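Local coordinates for ethylbenzene dehydrogenase alpha-subunit (Aromatoleum aromaticum, PDB 2IVF), which is the molybdenum-containing subunit of a molybdopterin oxidoreductase, carrying the molybdenum atom, two pterin guanine dinucleotide cofactors and an iron/sulfur cluster, at residues Leu543-Met548 against Phe952-Met957; Ala569-Phe574 against Tyr821-Glu826; Asp486-Leu491 against Lys741-Ile746. All coordinates share one frame; numbering follows the deposited sequence.

Interaction 1 (Leu543-Met548 against Phe952-Met957); sequences LVPPAM and FRYYFM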
loop_
_atom_site.group_PDB
_atom_site.type_symbol
_atom_site.label_atom_id
_atom_site.label_comp_id
_atom_site.label_asym_id
_atom_site.label_seq_id
_atom_site.Cartn_x
_atom_site.Cartn_y
_atom_site.Cartn_z
ATOM N N LEU A 543 -4.567 30.151 8.313
ATOM C CA LEU A 543 -4.094 28.827 8.669
ATOM C C LEU A 543 -3.866 28.841 10.168
ATOM O O LEU A 543 -3.111 29.675 10.681
ATOM C CB LEU A 543 -2.803 28.495 7.952
ATOM C CG LEU A 543 -2.980 28.280 6.448
ATOM C CD1 LEU A 543 -1.659 28.401 5.721
ATOM C CD2 LEU A 543 -3.626 26.921 6.179
ATOM N N VAL A 544 -4.524 27.919 10.859
ATOM C CA VAL A 544 -4.657 28.006 12.316
ATOM C C VAL A 544 -4.356 26.639 12.950
ATOM O O VAL A 544 -4.606 25.593 12.335
ATOM C CB VAL A 544 -6.086 28.538 12.708
ATOM C CG1 VAL A 544 -6.380 29.825 11.957
ATOM C CG2 VAL A 544 -7.155 27.484 12.375
ATOM N N PRO A 545 -3.769 26.633 14.160
ATOM C CA PRO A 545 -3.553 25.360 14.895
ATOM C C PRO A 545 -4.869 24.630 15.079
ATOM O O PRO A 545 -5.807 25.253 15.570
ATOM C CB PRO A 545 -3.016 25.819 16.267
ATOM C CG PRO A 545 -3.309 27.298 16.349
ATOM C CD PRO A 545 -3.284 27.792 14.925
ATOM N N PRO A 546 -4.981 23.371 14.619
ATOM C CA PRO A 546 -6.256 22.611 14.693
ATOM C C PRO A 546 -6.759 22.225 16.095
ATOM O O PRO A 546 -7.981 22.109 16.297
ATOM C CB PRO A 546 -5.977 21.389 13.811
ATOM C CG PRO A 546 -4.511 21.254 13.838
ATOM C CD PRO A 546 -3.932 22.597 13.940
ATOM N N ALA A 547 -5.874 22.141 17.094
ATOM C CA ALA A 547 -6.323 21.918 18.483
ATOM C C ALA A 547 -7.330 22.967 18.973
ATOM O O ALA A 547 -8.184 22.676 19.838
ATOM C CB ALA A 547 -5.105 21.808 19.459
ATOM N N MET A 548 -7.216 24.201 18.480
ATOM C CA MET A 548 -7.994 25.292 19.045
ATOM C C MET A 548 -9.470 25.127 18.748
ATOM O O MET A 548 -10.284 25.152 19.671
ATOM C CB MET A 548 -7.541 26.668 18.547
ATOM C CG MET A 548 -6.112 27.008 18.890
ATOM S SD MET A 548 -5.735 26.786 20.646
ATOM C CE MET A 548 -4.021 27.364 20.673
ATOM N N PHE A 952 10.104 27.652 20.232
ATOM C CA PHE A 952 8.720 27.340 20.589
ATOM C C PHE A 952 7.821 28.320 19.858
ATOM O O PHE A 952 7.686 29.480 20.263
ATOM C CB PHE A 952 8.523 27.421 22.102
ATOM C CG PHE A 952 9.311 26.380 22.901
ATOM C CD1 PHE A 952 9.990 25.341 22.296
ATOM C CD2 PHE A 952 9.325 26.453 24.287
ATOM C CE1 PHE A 952 10.698 24.416 23.054
ATOM C CE2 PHE A 952 10.039 25.540 25.054
ATOM C CZ PHE A 952 10.717 24.526 24.445
ATOM N N ARG A 953 7.215 27.867 18.768
ATOM C CA ARG A 953 6.468 28.770 17.869
ATOM C C ARG A 953 5.597 28.021 16.892
ATOM O O ARG A 953 5.734 26.813 16.712
ATOM C CB ARG A 953 7.406 29.670 17.083
ATOM C CG ARG A 953 8.333 28.935 16.144
ATOM C CD ARG A 953 9.641 29.735 15.852
ATOM N NE ARG A 953 10.776 28.849 15.483
ATOM C CZ ARG A 953 12.035 29.269 15.353
ATOM N NH1 ARG A 953 12.333 30.532 15.563
ATOM N NH2 ARG A 953 13.003 28.427 15.024
ATOM N N TYR A 954 4.686 28.749 16.265
ATOM C CA TYR A 954 3.840 28.185 15.251
ATOM C C TYR A 954 3.922 29.002 13.974
ATOM O O TYR A 954 3.795 30.236 13.982
ATOM C CB TYR A 954 2.369 28.098 15.717
ATOM C CG TYR A 954 1.445 27.689 14.582
ATOM C CD1 TYR A 954 1.534 26.420 14.019
ATOM C CD2 TYR A 954 0.553 28.589 14.006
ATOM C CE1 TYR A 954 0.711 26.035 12.939
ATOM C CE2 TYR A 954 -0.281 28.199 12.944
ATOM C CZ TYR A 954 -0.182 26.945 12.406
ATOM O OH TYR A 954 -0.976 26.553 11.340
ATOM N N TYR A 955 4.127 28.293 12.877
ATOM C CA TYR A 955 3.811 28.806 11.555
ATOM C C TYR A 955 3.389 27.551 10.792
ATOM O O TYR A 955 3.448 26.454 11.346
ATOM C CB TYR A 955 5.000 29.520 10.926
ATOM C CG TYR A 955 6.261 28.674 10.826
ATOM C CD1 TYR A 955 6.454 27.822 9.746
ATOM C CD2 TYR A 955 7.283 28.756 11.780
ATOM C CE1 TYR A 955 7.607 27.049 9.621
ATOM C CE2 TYR A 955 8.455 27.950 11.652
ATOM C CZ TYR A 955 8.611 27.121 10.567
ATOM O OH TYR A 955 9.754 26.313 10.394
ATOM N N PHE A 956 2.961 27.723 9.547
ATOM C CA PHE A 956 2.233 26.694 8.818
ATOM C C PHE A 956 2.999 25.364 8.847
ATOM O O PHE A 956 4.203 25.324 8.561
ATOM C CB PHE A 956 1.981 27.176 7.393
ATOM C CG PHE A 956 1.269 26.174 6.502
ATOM C CD1 PHE A 956 0.151 25.480 6.940
ATOM C CD2 PHE A 956 1.697 25.988 5.196
ATOM C CE1 PHE A 956 -0.506 24.575 6.098
ATOM C CE2 PHE A 956 1.040 25.078 4.351
ATOM C CZ PHE A 956 -0.058 24.378 4.817
ATOM N N MET A 957 2.266 24.305 9.216
ATOM C CA MET A 957 2.744 22.933 9.371
ATOM C C MET A 957 3.711 22.673 10.520
ATOM O O MET A 957 4.137 21.518 10.734
ATOM C CB MET A 957 3.352 22.443 8.057
ATOM C CG MET A 957 2.408 22.587 6.891
ATOM S SD MET A 957 3.119 21.970 5.367
ATOM C CE MET A 957 4.630 22.904 5.440
#

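Interaction 2 (Ala569-Phe574 against Tyr821-Glu826); sequences ALKKSF and YLEAGE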
loop_
_atom_site.group_PDB
_atom_site.type_symbol
_atom_site.label_atom_id
_atom_site.label_comp_id
_atom_site.label_asym_id
_atom_site.label_seq_id
_atom_site.Cartn_x
_atom_site.Cartn_y
_atom_site.Cartn_z
ATOM N N ALA A 569 3.367 13.806 35.067
ATOM C CA ALA A 569 4.418 14.745 35.423
ATOM C C ALA A 569 3.986 16.178 35.193
ATOM O O ALA A 569 4.699 17.111 35.593
ATOM C CB ALA A 569 5.704 14.449 34.613
ATOM N N LEU A 570 2.839 16.376 34.532
ATOM C CA LEU A 570 2.357 17.721 34.296
ATOM C C LEU A 570 1.514 18.162 35.499
ATOM O O LEU A 570 0.837 17.347 36.135
ATOM C CB LEU A 570 1.587 17.802 32.962
ATOM C CG LEU A 570 2.324 17.420 31.661
ATOM C CD1 LEU A 570 1.406 17.602 30.419
ATOM C CD2 LEU A 570 3.661 18.176 31.403
ATOM N N LYS A 571 1.578 19.454 35.817
ATOM C CA LYS A 571 0.949 19.976 37.014
ATOM C C LYS A 571 -0.495 20.380 36.749
ATOM O O LYS A 571 -1.254 20.667 37.685
ATOM C CB LYS A 571 1.766 21.154 37.557
ATOM C CG LYS A 571 1.854 22.400 36.629
ATOM C CD LYS A 571 2.941 23.357 37.177
ATOM C CE LYS A 571 2.567 24.833 37.086
ATOM N NZ LYS A 571 3.422 25.619 38.020
ATOM N N LYS A 572 -0.887 20.383 35.475
ATOM C CA LYS A 572 -2.230 20.770 35.095
ATOM C C LYS A 572 -2.625 20.295 33.711
ATOM O O LYS A 572 -1.820 19.727 32.959
ATOM C CB LYS A 572 -2.394 22.286 35.206
ATOM C CG LYS A 572 -1.446 23.074 34.336
ATOM C CD LYS A 572 -1.347 24.472 34.849
ATOM C CE LYS A 572 -0.450 25.375 34.034
ATOM N NZ LYS A 572 -0.591 26.792 34.545
ATOM N N SER A 573 -3.905 20.478 33.406
ATOM C CA SER A 573 -4.498 20.010 32.160
ATOM C C SER A 573 -4.088 20.877 30.997
ATOM O O SER A 573 -3.692 22.030 31.170
ATOM C CB SER A 573 -6.027 20.062 32.212
ATOM O OG SER A 573 -6.482 21.399 32.522
ATOM N N PHE A 574 -4.252 20.296 29.821
ATOM C CA PHE A 574 -4.129 20.964 28.544
ATOM C C PHE A 574 -4.778 22.339 28.564
ATOM O O PHE A 574 -4.144 23.309 28.212
ATOM C CB PHE A 574 -4.794 20.148 27.448
ATOM C CG PHE A 574 -4.772 20.826 26.115
ATOM C CD1 PHE A 574 -3.656 20.731 25.295
ATOM C CD2 PHE A 574 -5.854 21.590 25.693
ATOM C CE1 PHE A 574 -3.620 21.385 24.097
ATOM C CE2 PHE A 574 -5.832 22.242 24.454
ATOM C CZ PHE A 574 -4.703 22.143 23.670
ATOM N N TYR A 821 9.153 23.309 30.721
ATOM C CA TYR A 821 9.998 22.124 30.554
ATOM C C TYR A 821 10.791 21.720 31.790
ATOM O O TYR A 821 10.848 20.538 32.159
ATOM C CB TYR A 821 10.927 22.290 29.340
ATOM C CG TYR A 821 10.165 22.103 28.050
ATOM C CD1 TYR A 821 9.237 23.051 27.627
ATOM C CD2 TYR A 821 10.353 20.963 27.267
ATOM C CE1 TYR A 821 8.533 22.878 26.471
ATOM C CE2 TYR A 821 9.664 20.793 26.138
ATOM C CZ TYR A 821 8.756 21.729 25.737
ATOM O OH TYR A 821 8.083 21.512 24.594
ATOM N N LEU A 822 11.366 22.710 32.450
ATOM C CA LEU A 822 12.011 22.515 33.717
ATOM C C LEU A 822 11.038 21.820 34.707
ATOM O O LEU A 822 11.364 20.773 35.280
ATOM C CB LEU A 822 12.467 23.879 34.251
ATOM C CG LEU A 822 13.718 24.526 33.638
ATOM C CD1 LEU A 822 14.006 25.920 34.290
ATOM C CD2 LEU A 822 14.895 23.594 33.849
ATOM N N GLU A 823 9.840 22.387 34.884
ATOM C CA GLU A 823 8.870 21.862 35.858
ATOM C C GLU A 823 8.320 20.473 35.463
ATOM O O GLU A 823 8.065 19.660 36.333
ATOM C CB GLU A 823 7.717 22.847 36.068
ATOM C CG GLU A 823 8.125 24.029 36.957
ATOM C CD GLU A 823 7.029 25.052 37.241
ATOM O OE1 GLU A 823 5.854 24.865 36.808
ATOM O OE2 GLU A 823 7.371 26.060 37.924
ATOM N N ALA A 824 8.121 20.248 34.164
ATOM C CA ALA A 824 7.594 18.985 33.594
ATOM C C ALA A 824 8.608 17.860 33.600
ATOM O O ALA A 824 8.248 16.722 33.290
ATOM C CB ALA A 824 7.154 19.175 32.141
ATOM N N GLY A 825 9.863 18.176 33.899
ATOM C CA GLY A 825 10.918 17.169 33.908
ATOM C C GLY A 825 11.406 16.876 32.501
ATOM O O GLY A 825 11.940 15.809 32.240
ATOM N N GLU A 826 11.245 17.835 31.593
ATOM C CA GLU A 826 11.676 17.625 30.201
ATOM C C GLU A 826 12.766 18.603 29.702
ATOM O O GLU A 826 12.971 18.760 28.476
ATOM C CB GLU A 826 10.469 17.672 29.264
ATOM C CG GLU A 826 9.493 16.610 29.531
ATOM C CD GLU A 826 8.412 16.498 28.504
ATOM O OE1 GLU A 826 8.649 16.844 27.325
ATOM O OE2 GLU A 826 7.323 16.015 28.896
#

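Interaction 3 (Asp486-Leu491 against Lys741-Ile746); sequences DNMVYL and KEMVDI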
loop_
_atom_site.group_PDB
_atom_site.type_symbol
_atom_site.label_atom_id
_atom_site.label_comp_id
_atom_site.label_asym_id
_atom_site.label_seq_id
_atom_site.Cartn_x
_atom_site.Cartn_y
_atom_site.Cartn_z
ATOM N N ASP A 486 6.186 25.737 -3.360
ATOM C CA ASP A 486 5.999 27.053 -3.978
ATOM C C ASP A 486 4.848 27.048 -4.988
ATOM O O ASP A 486 4.044 28.003 -5.061
ATOM C CB ASP A 486 7.296 27.524 -4.656
ATOM C CG ASP A 486 8.426 27.757 -3.664
ATOM O OD1 ASP A 486 8.575 26.928 -2.753
ATOM O OD2 ASP A 486 9.173 28.738 -3.787
ATOM N N ASN A 487 4.762 25.956 -5.745
ATOM C CA ASN A 487 3.750 25.852 -6.811
ATOM C C ASN A 487 2.338 25.988 -6.251
ATOM O O ASN A 487 1.497 26.624 -6.857
ATOM C CB ASN A 487 3.899 24.564 -7.641
ATOM C CG ASN A 487 3.848 23.306 -6.812
ATOM O OD1 ASN A 487 4.538 23.192 -5.809
ATOM N ND2 ASN A 487 3.004 22.362 -7.206
ATOM N N MET A 488 2.123 25.443 -5.058
ATOM C CA MET A 488 0.841 25.542 -4.386
ATOM C C MET A 488 0.670 26.854 -3.655
ATOM O O MET A 488 -0.391 27.513 -3.790
ATOM C CB MET A 488 0.684 24.385 -3.420
ATOM C CG MET A 488 0.450 23.121 -4.125
ATOM S SD MET A 488 0.340 21.773 -2.966
ATOM C CE MET A 488 2.037 21.210 -2.872
ATOM N N VAL A 489 1.675 27.293 -2.894
ATOM C CA VAL A 489 1.418 28.496 -2.079
ATOM C C VAL A 489 1.372 29.770 -2.897
ATOM O O VAL A 489 0.582 30.627 -2.584
ATOM C CB VAL A 489 2.320 28.638 -0.833
ATOM C CG1 VAL A 489 2.412 27.294 -0.077
ATOM C CG2 VAL A 489 3.670 29.127 -1.225
ATOM N N TYR A 490 2.168 29.926 -3.948
ATOM C CA TYR A 490 2.018 31.127 -4.811
ATOM C C TYR A 490 0.712 31.105 -5.606
ATOM O O TYR A 490 0.033 32.147 -5.767
ATOM C CB TYR A 490 3.196 31.307 -5.770
ATOM C CG TYR A 490 4.468 31.753 -5.111
ATOM C CD1 TYR A 490 4.744 33.100 -4.938
ATOM C CD2 TYR A 490 5.406 30.836 -4.682
ATOM C CE1 TYR A 490 5.924 33.511 -4.331
ATOM C CE2 TYR A 490 6.558 31.227 -4.063
ATOM C CZ TYR A 490 6.828 32.547 -3.903
ATOM O OH TYR A 490 7.986 32.961 -3.287
ATOM N N LEU A 491 0.347 29.936 -6.109
ATOM C CA LEU A 491 -0.949 29.790 -6.754
ATOM C C LEU A 491 -2.057 30.186 -5.781
ATOM O O LEU A 491 -3.038 30.800 -6.169
ATOM C CB LEU A 491 -1.149 28.373 -7.239
ATOM C CG LEU A 491 -2.442 28.116 -7.985
ATOM C CD1 LEU A 491 -2.479 28.926 -9.244
ATOM C CD2 LEU A 491 -2.565 26.613 -8.296
ATOM N N LYS A 741 0.267 25.188 -15.971
ATOM C CA LYS A 741 1.162 26.080 -16.651
ATOM C C LYS A 741 1.668 27.177 -15.705
ATOM O O LYS A 741 2.816 27.548 -15.753
ATOM C CB LYS A 741 0.453 26.727 -17.813
ATOM C CG LYS A 741 0.079 25.732 -18.908
ATOM C CD LYS A 741 -0.723 26.432 -20.008
ATOM C CE LYS A 741 -0.694 25.577 -21.257
ATOM N NZ LYS A 741 -1.497 26.228 -22.252
ATOM N N GLU A 742 0.783 27.705 -14.855
ATOM C CA GLU A 742 1.209 28.694 -13.869
ATOM C C GLU A 742 2.163 28.082 -12.821
ATOM O O GLU A 742 3.148 28.729 -12.424
ATOM C CB GLU A 742 0.002 29.306 -13.167
ATOM C CG GLU A 742 0.355 30.360 -12.155
ATOM C CD GLU A 742 1.071 31.537 -12.723
ATOM O OE1 GLU A 742 0.977 31.796 -13.940
ATOM O OE2 GLU A 742 1.755 32.224 -11.933
ATOM N N MET A 743 1.878 26.869 -12.390
ATOM C CA MET A 743 2.776 26.188 -11.451
ATOM C C MET A 743 4.125 25.941 -12.081
ATOM O O MET A 743 5.123 26.003 -11.401
ATOM C CB MET A 743 2.213 24.878 -10.994
ATOM C CG MET A 743 1.066 25.016 -10.051
ATOM S SD MET A 743 0.613 23.418 -9.459
ATOM C CE MET A 743 -0.442 23.966 -8.113
ATOM N N VAL A 744 4.158 25.665 -13.390
ATOM C CA VAL A 744 5.449 25.468 -14.054
ATOM C C VAL A 744 6.212 26.793 -14.030
ATOM O O VAL A 744 7.396 26.819 -13.742
ATOM C CB VAL A 744 5.301 24.923 -15.474
ATOM C CG1 VAL A 744 6.633 25.043 -16.233
ATOM C CG2 VAL A 744 4.809 23.460 -15.420
ATOM N N ASP A 745 5.530 27.894 -14.304
ATOM C CA ASP A 745 6.152 29.236 -14.267
ATOM C C ASP A 745 6.660 29.587 -12.874
ATOM O O ASP A 745 7.704 30.199 -12.721
ATOM C CB ASP A 745 5.161 30.304 -14.691
ATOM C CG ASP A 745 5.109 30.500 -16.203
ATOM O OD1 ASP A 745 5.837 29.780 -16.944
ATOM O OD2 ASP A 745 4.362 31.404 -16.618
ATOM N N ILE A 746 5.883 29.228 -11.874
ATOM C CA ILE A 746 6.270 29.426 -10.480
ATOM C C ILE A 746 7.551 28.624 -10.207
ATOM O O ILE A 746 8.505 29.185 -9.721
ATOM C CB ILE A 746 5.161 28.995 -9.495
ATOM C CG1 ILE A 746 3.954 29.943 -9.565
ATOM C CG2 ILE A 746 5.757 28.848 -8.057
ATOM C CD1 ILE A 746 2.690 29.366 -8.902
#

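Interaction 1 (Leu543-Met548 against Phe952-Met957)
Buried apolar packing joins L543 and P545 to F956 and Y954 in this molybdopterin oxidoreductase, where the short strand 543-544, parallel to strand 214-215, runs beside the loop that leads to the last strand, 969-975. The L543 side chain makes a CH-pi contact: CD1 lies over one face of the F956 ring, 3.9 Å from the ring centroid and 20° off its normal, and is nearest to CD1 of F956 (3.6 Å). Against the opposite face lies CG of M957, so the phenyl ring is held between two aliphatic groups. Y954 has CG anti to its backbone N (chi1 172°), and CE2 of its ring meets CD of P545 at 3.6 Å. Its hydroxyl passes close to the V544 backbone but hydrogen-bonds to D216, whose carboxylate also takes the backbone N of M957. V544 in turn pairs by its backbone with S214 and D216, so D216 links both segments. The two segments are thus joined by side-chain packing and by D216, and the backbone adds a contact of its own: the carbonyl O of L543 lies at the edge of the Y954 ring, 3.9 Å from CE2 of Y954.

Interaction 2 (Ala569-Phe574 against Tyr821-Glu826)
K571 and E823 form a salt bridge on the protein surface, next to a small apolar contact between L570 and A824; together they join the loop 569-574 to the C-terminal end of helix 819-824. The close-packed part is L570 against the buried A824. CD2 of L570 meets CB of A824 at 3.7 Å, where the two backbones also come nearest, their CA atoms 5.4 Å apart. On the solvent side the contact is looser and made mostly by long side chains. The exposed A569 rests its CB 3.7 Å from the carbonyl O of A824, an oxygen that also accepts a hydrogen bond from K832. K571 holds CG between its backbone N and carbonyl carbon (chi1 64°), and its chain bends at chi3 (-140°) before NZ reaches OE1 of E823 at 2.8 Å. The ammonium comes in on the syn side of that oxygen, 25° out of the carboxylate plane. OE2 of E823 is farther off, 4.0 Å from NZ of K571, so the bridge is one-sided; both residues are exposed, and solvent probably weakens the attraction. The helix ends at G825 in a Schellman motif, with positive phi and a bond from N of E826 back to O of Y821 (2.8 Å). E826, the next residue, is buried, and its carboxylate forms salt bridges with K832 and K941 beside helix 454-467. L570 and K571 also touch Y577 of helix 574-583, which begins just after its N-cap residue S573.

Interaction 3 (Asp486-Leu491 against Lys741-Ile746)
I746 of helix 736-749 enters helix 486-493 as a knob into a hole formed by D486, N487, Y490 and L491. The axes of the two segments come within 8.7 Å at 111°, so the helices cross steeply, and all the touching residues are buried. Among apolar contacts, CD1 of I746 lies 3.7 Å from CB of Y490. M743 places CG anti to its carbonyl carbon (chi1 -72°) and is extended beyond it, crossing N487 obliquely; its CE presses on CD2 of L491 at 3.4 Å, tighter than usual van der Waals contact, the two side chains crossing at about a right angle. Methyl groups also meet backbone carbonyls: CD1 of I746 touches O of N487, and CG2 of I746 lies 3.6 Å from O of D486. The polar part is small: ND2 of N487 gives a weak hydrogen bond to SD of M743, 3.5 Å long with an N-H...S angle of 157°. D486 and Y490 both bond to the hydroxyl of T775, and E742 to T498. Helix 197-210 adds S197 against N487, M488 and M743, and the M488 side chain is about 13 Å from the bound MD1 and MGD. The arrangement is a single knob-into-hole fit between two steeply crossing helices.

Overall arrangement
The chain visits the segments in the order 486-491, 543-548, 569-574, 741-746, 821-826 and 952-957. Interaction 2 is nested inside the loop closed by interaction 1, whereas interaction 3 crosses both. Interaction 1 is the most central, its centre about 12 Å from the chain's centre, and interactions 2 and 3 lie on opposite sides of that centre, about 43 Å apart between centres. Interactions 1 and 2 touch directly: the rings of F952 and Y821 stack, and A547 packs on F574. Interaction 3 stays about 5 Å from interaction 1 at the nearest atoms. Each joins segments more than 240 residues apart in sequence, so distant parts of the chain pack together in this subunit.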